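Local coordinates for protein quinone oxidoreductase (Coxiella burnetii, PDB 3TQH) that binds NADPH and probably uses it to reduce quinones, as expected for a member of the medium-chain dehydrogenase/reductase family, at residues Pro29-Arg32 / Met36-Lys39; Ile48-Arg53 / Glu305-Gly310; Ile291-Ile294 / Ser298-Val301. One frame throughout, in Å; residues are numbered along the deposited sequence.

Interaction 1: residues Pro29-Arg32 / Met36-Lys39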
loop_
_atom_site.group_PDB
_atom_site.type_symbol
_atom_site.label_atom_id
_atom_site.label_comp_id
_atom_site.label_asym_id
_atom_site.label_seq_id
_atom_site.Cartn_x
_atom_site.Cartn_y
_atom_site.Cartn_z
ATOM N N PRO A 29 -8.505 0.768 -22.390
ATOM C CA PRO A 29 -8.511 -0.669 -22.127
ATOM C C PRO A 29 -9.728 -1.377 -22.719
ATOM O O PRO A 29 -10.824 -0.810 -22.755
ATOM C CB PRO A 29 -8.573 -0.745 -20.602
ATOM C CG PRO A 29 -8.022 0.529 -20.129
ATOM C CD PRO A 29 -8.341 1.554 -21.156
ATOM N N GLU A 30 -9.521 -2.601 -23.185
ATOM C CA GLU A 30 -10.624 -3.486 -23.527
ATOM C C GLU A 30 -11.233 -4.010 -22.232
ATOM O O GLU A 30 -10.539 -4.158 -21.229
ATOM C CB GLU A 30 -10.133 -4.653 -24.383
ATOM C CG GLU A 30 -9.599 -4.236 -25.746
ATOM C CD GLU A 30 -8.861 -5.356 -26.466
ATOM O OE1 GLU A 30 -7.996 -6.011 -25.841
ATOM O OE2 GLU A 30 -9.136 -5.571 -27.664
ATOM N N TYR A 31 -12.531 -4.270 -22.246
ATOM C CA TYR A 31 -13.186 -4.870 -21.091
ATOM C C TYR A 31 -14.076 -6.008 -21.563
ATOM O O TYR A 31 -14.750 -5.900 -22.590
ATOM C CB TYR A 31 -13.983 -3.828 -20.283
ATOM C CG TYR A 31 -15.005 -3.059 -21.094
ATOM C CD1 TYR A 31 -14.668 -1.864 -21.719
ATOM C CD2 TYR A 31 -16.309 -3.530 -21.237
ATOM C CE1 TYR A 31 -15.597 -1.160 -22.468
ATOM C CE2 TYR A 31 -17.247 -2.833 -21.983
ATOM C CZ TYR A 31 -16.884 -1.649 -22.595
ATOM O OH TYR A 31 -17.804 -0.955 -23.338
ATOM N N ARG A 32 -14.039 -7.106 -20.815
ATOM C CA ARG A 32 -14.887 -8.269 -21.070
ATOM C C ARG A 32 -16.320 -7.989 -20.625
ATOM O O ARG A 32 -16.611 -6.951 -20.021
ATOM C CB ARG A 32 -14.360 -9.494 -20.309
ATOM C CG ARG A 32 -13.102 -10.141 -20.877
ATOM C CD ARG A 32 -12.798 -11.425 -20.109
ATOM N NE ARG A 32 -12.422 -11.131 -18.723
ATOM C CZ ARG A 32 -12.552 -11.962 -17.687
ATOM N NH1 ARG A 32 -13.062 -13.185 -17.838
ATOM N NH2 ARG A 32 -12.161 -11.565 -16.477
HETATM N N MSE A 36 -15.711 -3.748 -16.389
HETATM C CA MSE A 36 -16.210 -2.388 -16.638
HETATM C C MSE A 36 -15.079 -1.436 -17.015
HETATM O O MSE A 36 -13.912 -1.738 -16.792
HETATM C CB MSE A 36 -16.944 -1.860 -15.400
HETATM C CG MSE A 36 -16.070 -1.733 -14.164
HETATM SE SE MSE A 36 -17.058 -1.751 -12.470
HETATM C CE MSE A 36 -18.076 -3.396 -12.725
ATOM N N LEU A 37 -15.438 -0.298 -17.603
ATOM C CA LEU A 37 -14.480 0.764 -17.897
ATOM C C LEU A 37 -14.730 1.932 -16.946
ATOM O O LEU A 37 -15.865 2.391 -16.805
ATOM C CB LEU A 37 -14.607 1.219 -19.351
ATOM C CG LEU A 37 -13.511 2.151 -19.884
ATOM C CD1 LEU A 37 -12.173 1.429 -19.995
ATOM C CD2 LEU A 37 -13.915 2.721 -21.231
ATOM N N ILE A 38 -13.665 2.400 -16.300
ATOM C CA ILE A 38 -13.741 3.444 -15.282
ATOM C C ILE A 38 -13.003 4.702 -15.739
ATOM O O ILE A 38 -11.850 4.624 -16.145
ATOM C CB ILE A 38 -13.070 2.994 -13.958
ATOM C CG1 ILE A 38 -13.602 1.633 -13.484
ATOM C CG2 ILE A 38 -13.282 4.045 -12.873
ATOM C CD1 ILE A 38 -15.067 1.629 -13.142
ATOM N N LYS A 39 -13.661 5.859 -15.663
ATOM C CA LYS A 39 -12.972 7.142 -15.811
ATOM C C LYS A 39 -12.255 7.445 -14.492
ATOM O O LYS A 39 -12.910 7.626 -13.462
ATOM C CB LYS A 39 -13.967 8.254 -16.149
ATOM C CG LYS A 39 -13.344 9.642 -16.297
ATOM C CD LYS A 39 -14.391 10.764 -16.213
ATOM C CE LYS A 39 -15.138 10.959 -17.514
ATOM N NZ LYS A 39 -15.840 12.281 -17.561
#
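L37 takes the side chains of P29 and Y31 on two of its parts, and both meet it at about a right angle. Strand 36-44, which carries L37, belongs to the mixed sheet of the GroES-like catalytic domain of the medium-chain dehydrogenase/reductase fold, and the loop 29-32, which follows strand 21-27, packs against it. With CG anti to the backbone N (chi1 -170°), L37 reaches out of its strand toward the loop, and its CD1 comes 4.0 Å from CD of P29. The same CD1 lies 3.8 Å from the carbonyl O of P29, so one leucine methyl touches both the ring and the carbonyl of the proline. Rigid and apolar, P29 suits a loop residue whose ring packs on L37 and C113. CD1 of the Y31 ring lies 3.9 Å from CB of L37, which meets the ring obliquely, while the tyrosine hydroxyl goes on to a hydrogen bond with E81 on the neighbouring strand 74-82. The CB of selenomethionine M36 points away from the loop, and its side chain packs on L82 and V86; its backbone faces Y31, whose CB sits 4.1 Å from the carbonyl O of M36.

Interaction 2: residues Ile48-Arg53 / Glu305-Gly310. With NDP (NADPH dihydro-nicotinamide-adenine-dinucleotide phosphate), chain B; SO4 (sulfate ion), chain C.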
loop_
_atom_site.group_PDB
_atom_site.type_symbol
_atom_site.label_atom_id
_atom_site.label_comp_id
_atom_site.label_asym_id
_atom_site.label_seq_id
_atom_site.Cartn_x
_atom_site.Cartn_y
_atom_site.Cartn_z
ATOM N N ILE A 48 5.764 -0.851 -4.780
ATOM C CA ILE A 48 5.679 -1.890 -5.808
ATOM C C ILE A 48 5.772 -1.279 -7.217
ATOM O O ILE A 48 6.334 -1.901 -8.121
ATOM C CB ILE A 48 4.383 -2.740 -5.668
ATOM C CG1 ILE A 48 4.434 -3.983 -6.564
ATOM C CG2 ILE A 48 3.157 -1.926 -6.001
ATOM C CD1 ILE A 48 5.103 -5.164 -5.930
ATOM N N ASP A 49 5.245 -0.068 -7.388
ATOM C CA ASP A 49 5.343 0.655 -8.661
ATOM C C ASP A 49 6.801 0.877 -9.111
ATOM O O ASP A 49 7.130 0.600 -10.265
ATOM C CB ASP A 49 4.623 2.010 -8.594
ATOM C CG ASP A 49 3.156 1.894 -8.194
ATOM O OD1 ASP A 49 2.602 0.773 -8.220
ATOM O OD2 ASP A 49 2.554 2.938 -7.849
ATOM N N TYR A 50 7.668 1.359 -8.215
ATOM C CA TYR A 50 9.066 1.637 -8.599
ATOM C C TYR A 50 9.941 0.382 -8.684
ATOM O O TYR A 50 10.882 0.337 -9.471
ATOM C CB TYR A 50 9.723 2.730 -7.718
ATOM C CG TYR A 50 10.063 2.371 -6.281
ATOM C CD1 TYR A 50 11.077 1.463 -5.972
ATOM C CD2 TYR A 50 9.414 2.999 -5.226
ATOM C CE1 TYR A 50 11.394 1.157 -4.640
ATOM C CE2 TYR A 50 9.722 2.700 -3.903
ATOM C CZ TYR A 50 10.706 1.784 -3.613
ATOM O OH TYR A 50 10.998 1.511 -2.288
ATOM N N LYS A 51 9.617 -0.631 -7.881
ATOM C CA LYS A 51 10.302 -1.924 -7.926
ATOM C C LYS A 51 9.994 -2.666 -9.227
ATOM O O LYS A 51 10.817 -3.443 -9.723
ATOM C CB LYS A 51 9.885 -2.796 -6.739
ATOM C CG LYS A 51 10.248 -2.225 -5.370
ATOM C CD LYS A 51 9.524 -2.975 -4.264
ATOM C CE LYS A 51 9.968 -2.513 -2.881
ATOM N NZ LYS A 51 9.470 -3.423 -1.807
ATOM N N THR A 52 8.799 -2.443 -9.769
ATOM C CA THR A 52 8.426 -3.025 -11.053
ATOM C C THR A 52 9.183 -2.277 -12.141
ATOM O O THR A 52 9.855 -2.884 -12.973
ATOM C CB THR A 52 6.900 -2.939 -11.287
ATOM O OG1 THR A 52 6.211 -3.591 -10.214
ATOM C CG2 THR A 52 6.501 -3.591 -12.614
ATOM N N ARG A 53 9.103 -0.950 -12.084
ATOM C CA ARG A 53 9.741 -0.067 -13.060
ATOM C C ARG A 53 11.260 -0.232 -13.123
ATOM O O ARG A 53 11.830 -0.177 -14.205
ATOM C CB ARG A 53 9.372 1.395 -12.763
ATOM C CG ARG A 53 9.822 2.396 -13.822
ATOM C CD ARG A 53 11.122 3.069 -13.433
ATOM N NE ARG A 53 10.925 3.808 -12.202
ATOM C CZ ARG A 53 11.796 3.913 -11.205
ATOM N NH1 ARG A 53 12.991 3.344 -11.253
ATOM N NH2 ARG A 53 11.443 4.606 -10.136
ATOM N N GLU A 305 10.837 9.518 -8.210
ATOM C CA GLU A 305 12.098 9.875 -7.545
ATOM C C GLU A 305 11.883 10.096 -6.045
ATOM O O GLU A 305 12.679 9.651 -5.227
ATOM C CB GLU A 305 12.709 11.146 -8.156
ATOM C CG GLU A 305 13.167 11.028 -9.612
ATOM C CD GLU A 305 13.599 12.365 -10.207
ATOM O OE1 GLU A 305 13.673 13.367 -9.458
ATOM O OE2 GLU A 305 13.871 12.420 -11.428
ATOM N N LEU A 306 10.801 10.794 -5.698
ATOM C CA LEU A 306 10.476 11.062 -4.300
ATOM C C LEU A 306 10.128 9.767 -3.579
ATOM O O LEU A 306 10.656 9.488 -2.506
ATOM C CB LEU A 306 9.319 12.064 -4.190
ATOM C CG LEU A 306 8.947 12.550 -2.782
ATOM C CD1 LEU A 306 10.150 13.192 -2.076
ATOM C CD2 LEU A 306 7.765 13.528 -2.832
ATOM N N LEU A 307 9.254 8.972 -4.187
ATOM C CA LEU A 307 8.843 7.683 -3.625
ATOM C C LEU A 307 10.027 6.731 -3.367
ATOM O O LEU A 307 10.072 6.059 -2.332
ATOM C CB LEU A 307 7.830 7.011 -4.556
ATOM C CG LEU A 307 7.066 5.797 -4.013
ATOM C CD1 LEU A 307 6.100 6.217 -2.911
ATOM C CD2 LEU A 307 6.327 5.075 -5.153
ATOM N N GLU A 308 10.972 6.680 -4.311
ATOM C CA GLU A 308 12.146 5.793 -4.207
ATOM C C GLU A 308 13.151 6.171 -3.126
ATOM O O GLU A 308 14.015 5.361 -2.794
ATOM C CB GLU A 308 12.891 5.680 -5.548
ATOM C CG GLU A 308 12.559 4.422 -6.299
ATOM C CD GLU A 308 13.406 4.211 -7.517
ATOM O OE1 GLU A 308 13.340 5.063 -8.420
ATOM O OE2 GLU A 308 14.125 3.189 -7.579
ATOM N N THR A 309 13.063 7.388 -2.591
ATOM C CA THR A 309 13.920 7.775 -1.468
ATOM C C THR A 309 13.665 6.880 -0.256
ATOM O O THR A 309 14.558 6.693 0.577
ATOM C CB THR A 309 13.709 9.238 -1.031
ATOM O OG1 THR A 309 12.367 9.413 -0.557
ATOM C CG2 THR A 309 13.992 10.205 -2.178
ATOM N N GLY A 310 12.451 6.340 -0.165
ATOM C CA GLY A 310 12.032 5.554 0.983
ATOM C C GLY A 310 11.683 6.403 2.193
ATOM O O GLY A 310 11.577 5.883 3.299
HETATM P PA NDP B . 6.693 3.706 2.056
HETATM O O1A NDP B . 7.585 4.132 0.961
HETATM O O2A NDP B . 5.457 4.511 2.092
HETATM O O5B NDP B . 7.445 3.846 3.469
HETATM C C5B NDP B . 8.267 4.973 3.701
HETATM C C4B NDP B . 8.630 5.054 5.175
HETATM O O4B NDP B . 9.649 4.118 5.457
HETATM C C3B NDP B . 9.167 6.410 5.614
HETATM O O3B NDP B . 8.200 7.070 6.403
HETATM C C2B NDP B . 10.437 6.104 6.402
HETATM O O2B NDP B . 10.461 6.725 7.668
HETATM C C1B NDP B . 10.392 4.594 6.556
HETATM N N9A NDP B . 11.707 3.936 6.564
HETATM C C8A NDP B . 12.620 3.898 5.540
HETATM N N7A NDP B . 13.684 3.173 5.939
HETATM C C5A NDP B . 13.465 2.746 7.200
HETATM C C6A NDP B . 14.235 1.982 8.064
HETATM N N6A NDP B . 15.419 1.541 7.672
HETATM N N1A NDP B . 13.762 1.694 9.324
HETATM C C2A NDP B . 12.517 2.167 9.714
HETATM N N3A NDP B . 11.745 2.924 8.850
HETATM C C4A NDP B . 12.221 3.213 7.608
HETATM O O3 NDP B . 6.367 2.133 1.941
HETATM P PN NDP B . 4.953 1.410 2.234
HETATM O O1N NDP B . 4.019 1.715 1.130
HETATM O O2N NDP B . 4.505 1.616 3.620
HETATM O O5D NDP B . 5.408 -0.123 2.076
HETATM C C5D NDP B . 6.473 -0.665 2.833
HETATM C C4D NDP B . 6.944 -1.969 2.196
HETATM O O4D NDP B . 5.892 -2.915 2.184
HETATM C C3D NDP B . 7.386 -1.760 0.755
HETATM O O3D NDP B . 8.600 -2.439 0.533
HETATM C C2D NDP B . 6.254 -2.337 -0.069
HETATM O O2D NDP B . 6.689 -2.833 -1.322
HETATM C C1D NDP B . 5.704 -3.416 0.869
HETATM N N1N NDP B . 4.281 -3.769 0.659
HETATM C C2N NDP B . 3.966 -5.101 0.537
HETATM C C3N NDP B . 2.668 -5.535 0.280
HETATM C C7N NDP B . 2.341 -6.994 0.150
HETATM O O7N NDP B . 1.008 -7.366 -0.126
HETATM N N7N NDP B . 3.306 -7.903 0.285
HETATM C C4N NDP B . 1.590 -4.499 0.131
HETATM C C5N NDP B . 1.995 -3.068 0.286
HETATM C C6N NDP B . 3.331 -2.778 0.549
HETATM P P2B NDP B . 11.462 7.949 7.979
HETATM O O1X NDP B . 11.048 8.575 9.287
HETATM O O2X NDP B . 11.368 8.987 6.888
HETATM O O3X NDP B . 12.888 7.483 8.095
HETATM S S SO4 C . 6.221 -6.031 -2.641
HETATM O O1 SO4 C . 5.012 -5.210 -2.565
HETATM O O2 SO4 C . 6.609 -6.502 -1.314
HETATM O O3 SO4 C . 5.980 -7.171 -3.517
HETATM O O4 SO4 C . 7.308 -5.246 -3.206
#
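E308 crosses from helix 300-308 to helix 47-53, using its carbon chain on Y50 and its carboxylate on R53. Its first torsion (chi1 -100°) is well away from a staggered value and carries CG from CB over one face of the tyrosine ring, 3.5 Å from the centroid, a CH-pi contact displaced toward the rim of the ring on the CG side of Y50. Beyond CG the chain is extended, and CD moves past the ring toward R53. OE1 then receives NH2 of R53 at 2.6 Å in a salt bridge that is nearly straight at the hydrogen (165°); NH1 adds a weak bond to the same oxygen. The oxygen lies close to the guanidinium plane, yet the nitrogen stands above the carboxylate plane. OE2 accepts a weak hydrogen bond from ND2 of N54. Helix 300-308 belongs to a late beta-alpha-beta unit that returns to the sheet of the GroES-like domain, so the pairing ties two helices of that same part. R53 is long enough to serve several partners: NH2 also hydrogen-bonds ND1 of H304, and NH1 the carbonyl O of G16. At the edge of the Y50 ring, L307 brings CD2 to 3.7 Å from CD2 of the tyrosine, a leucine suited to the buried side of its helix. K51, on the same helix as Y50, leads away to the cofactor, where its NZ donates to O3D of NADPH at 2.7 Å and also to O2D. The same NZ bonds O4 of a sulfate, probably a crystallisation ion.

Interaction 3: residues Ile291-Ile294 / Ser298-Val301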
loop_
_atom_site.group_PDB
_atom_site.type_symbol
_atom_site.label_atom_id
_atom_site.label_comp_id
_atom_site.label_asym_id
_atom_site.label_seq_id
_atom_site.Cartn_x
_atom_site.Cartn_y
_atom_site.Cartn_z
ATOM N N ILE A 291 -2.153 12.328 3.005
ATOM C CA ILE A 291 -1.688 12.561 1.650
ATOM C C ILE A 291 -0.673 13.707 1.703
ATOM O O ILE A 291 -1.042 14.869 1.872
ATOM C CB ILE A 291 -2.863 12.903 0.723
ATOM C CG1 ILE A 291 -3.866 11.743 0.700
ATOM C CG2 ILE A 291 -2.362 13.203 -0.687
ATOM C CD1 ILE A 291 -5.215 12.106 0.109
ATOM N N SER A 292 0.609 13.375 1.587
ATOM C CA SER A 292 1.662 14.381 1.745
ATOM C C SER A 292 1.897 15.207 0.470
ATOM O O SER A 292 2.263 16.379 0.549
ATOM C CB SER A 292 2.967 13.743 2.238
ATOM O OG SER A 292 3.434 12.748 1.349
ATOM N N ARG A 293 1.688 14.613 -0.699
ATOM C CA ARG A 293 1.742 15.390 -1.931
ATOM C C ARG A 293 0.825 14.857 -3.036
ATOM O O ARG A 293 0.650 13.657 -3.193
ATOM C CB ARG A 293 3.182 15.522 -2.438
ATOM C CG ARG A 293 3.243 16.340 -3.709
ATOM C CD ARG A 293 4.571 16.978 -4.020
ATOM N NE ARG A 293 4.497 17.491 -5.391
ATOM C CZ ARG A 293 3.887 18.620 -5.755
ATOM N NH1 ARG A 293 3.338 19.433 -4.851
ATOM N NH2 ARG A 293 3.866 18.960 -7.041
ATOM N N ILE A 294 0.256 15.790 -3.792
ATOM C CA ILE A 294 -0.643 15.508 -4.899
ATOM C C ILE A 294 0.061 15.874 -6.197
ATOM O O ILE A 294 0.503 17.015 -6.358
ATOM C CB ILE A 294 -1.931 16.364 -4.799
ATOM C CG1 ILE A 294 -2.618 16.159 -3.442
ATOM C CG2 ILE A 294 -2.880 16.034 -5.953
ATOM C CD1 ILE A 294 -3.777 17.106 -3.183
ATOM N N SER A 298 1.638 14.091 -15.457
ATOM C CA SER A 298 2.763 14.802 -16.063
ATOM C C SER A 298 4.030 14.857 -15.189
ATOM O O SER A 298 5.135 15.023 -15.707
ATOM C CB SER A 298 2.317 16.223 -16.400
ATOM O OG SER A 298 3.424 17.076 -16.533
ATOM N N GLU A 299 3.857 14.737 -13.872
ATOM C CA GLU A 299 4.955 14.801 -12.911
ATOM C C GLU A 299 5.383 13.416 -12.407
ATOM O O GLU A 299 5.965 13.304 -11.323
ATOM C CB GLU A 299 4.533 15.640 -11.704
ATOM C CG GLU A 299 4.010 17.030 -12.014
ATOM C CD GLU A 299 3.515 17.730 -10.756
ATOM O OE1 GLU A 299 4.294 18.505 -10.165
ATOM O OE2 GLU A 299 2.363 17.489 -10.336
ATOM N N ALA A 300 5.108 12.369 -13.181
ATOM C CA ALA A 300 5.363 10.997 -12.731
ATOM C C ALA A 300 6.833 10.735 -12.379
ATOM O O ALA A 300 7.123 10.091 -11.372
ATOM C CB ALA A 300 4.882 9.992 -13.772
ATOM N N VAL A 301 7.753 11.225 -13.206
ATOM C CA VAL A 301 9.185 11.021 -12.962
ATOM C C VAL A 301 9.569 11.562 -11.584
ATOM O O VAL A 301 10.132 10.841 -10.764
ATOM C CB VAL A 301 10.057 11.678 -14.062
ATOM C CG1 VAL A 301 11.520 11.692 -13.655
ATOM C CG2 VAL A 301 9.870 10.945 -15.395
#
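R293 and E299 meet through a single pair of atoms, NH2 of the arginine and OE1 of the glutamate, 3.2 Å apart. The salt bridge includes a weak hydrogen bond, bent to 130° at the hydrogen. OE1 sits at the edge of the guanidinium, near its plane, but the carboxylate is turned almost perpendicular to that plane (89°), so the two planes are far from the coplanar setting of a bidentate pair. OE2 stays 3.9 Å from the same NH2. One step out, the backbone amide of Q296 donates to OE2, holding the carboxylate close to the connection between strand and helix, while the guanidinium also makes a cation-pi contact with F295. The arginine reaches across because its chain runs extended from CG to NE. A short connection follows strand 291-295, and E299 stands right before helix 300-308, which leads on to strand 315-319 in a beta-alpha-beta unit. Backbone hydrogen bonds between S292 and K315 and between R293 and V317 fix the strand beside its parallel partner. Long, charged side chains suit this surface place, where water can compete; the long, bent bond suggests a modest, mainly electrostatic tie.

Interactions 2 and 3 share helix 300-308: interaction 3 is at its start, interaction 2 toward its end, their centres about 12 Å apart. The centre of interaction 1 is about 27 Å from that of interaction 2 and about 25 Å from that of interaction 3, but its strand 36-44 belongs to the same mixed sheet as strand 291-295, and leads along the chain to helix 47-53. Chemistry follows place. Interaction 1, partly buried, is apolar across its segments. Interaction 2, also partly buried and beside the cofactor, combines a ring face, leucine packing and a short salt bridge. Interaction 3, at the surface, has a longer, weaker charge pair and much less buried area.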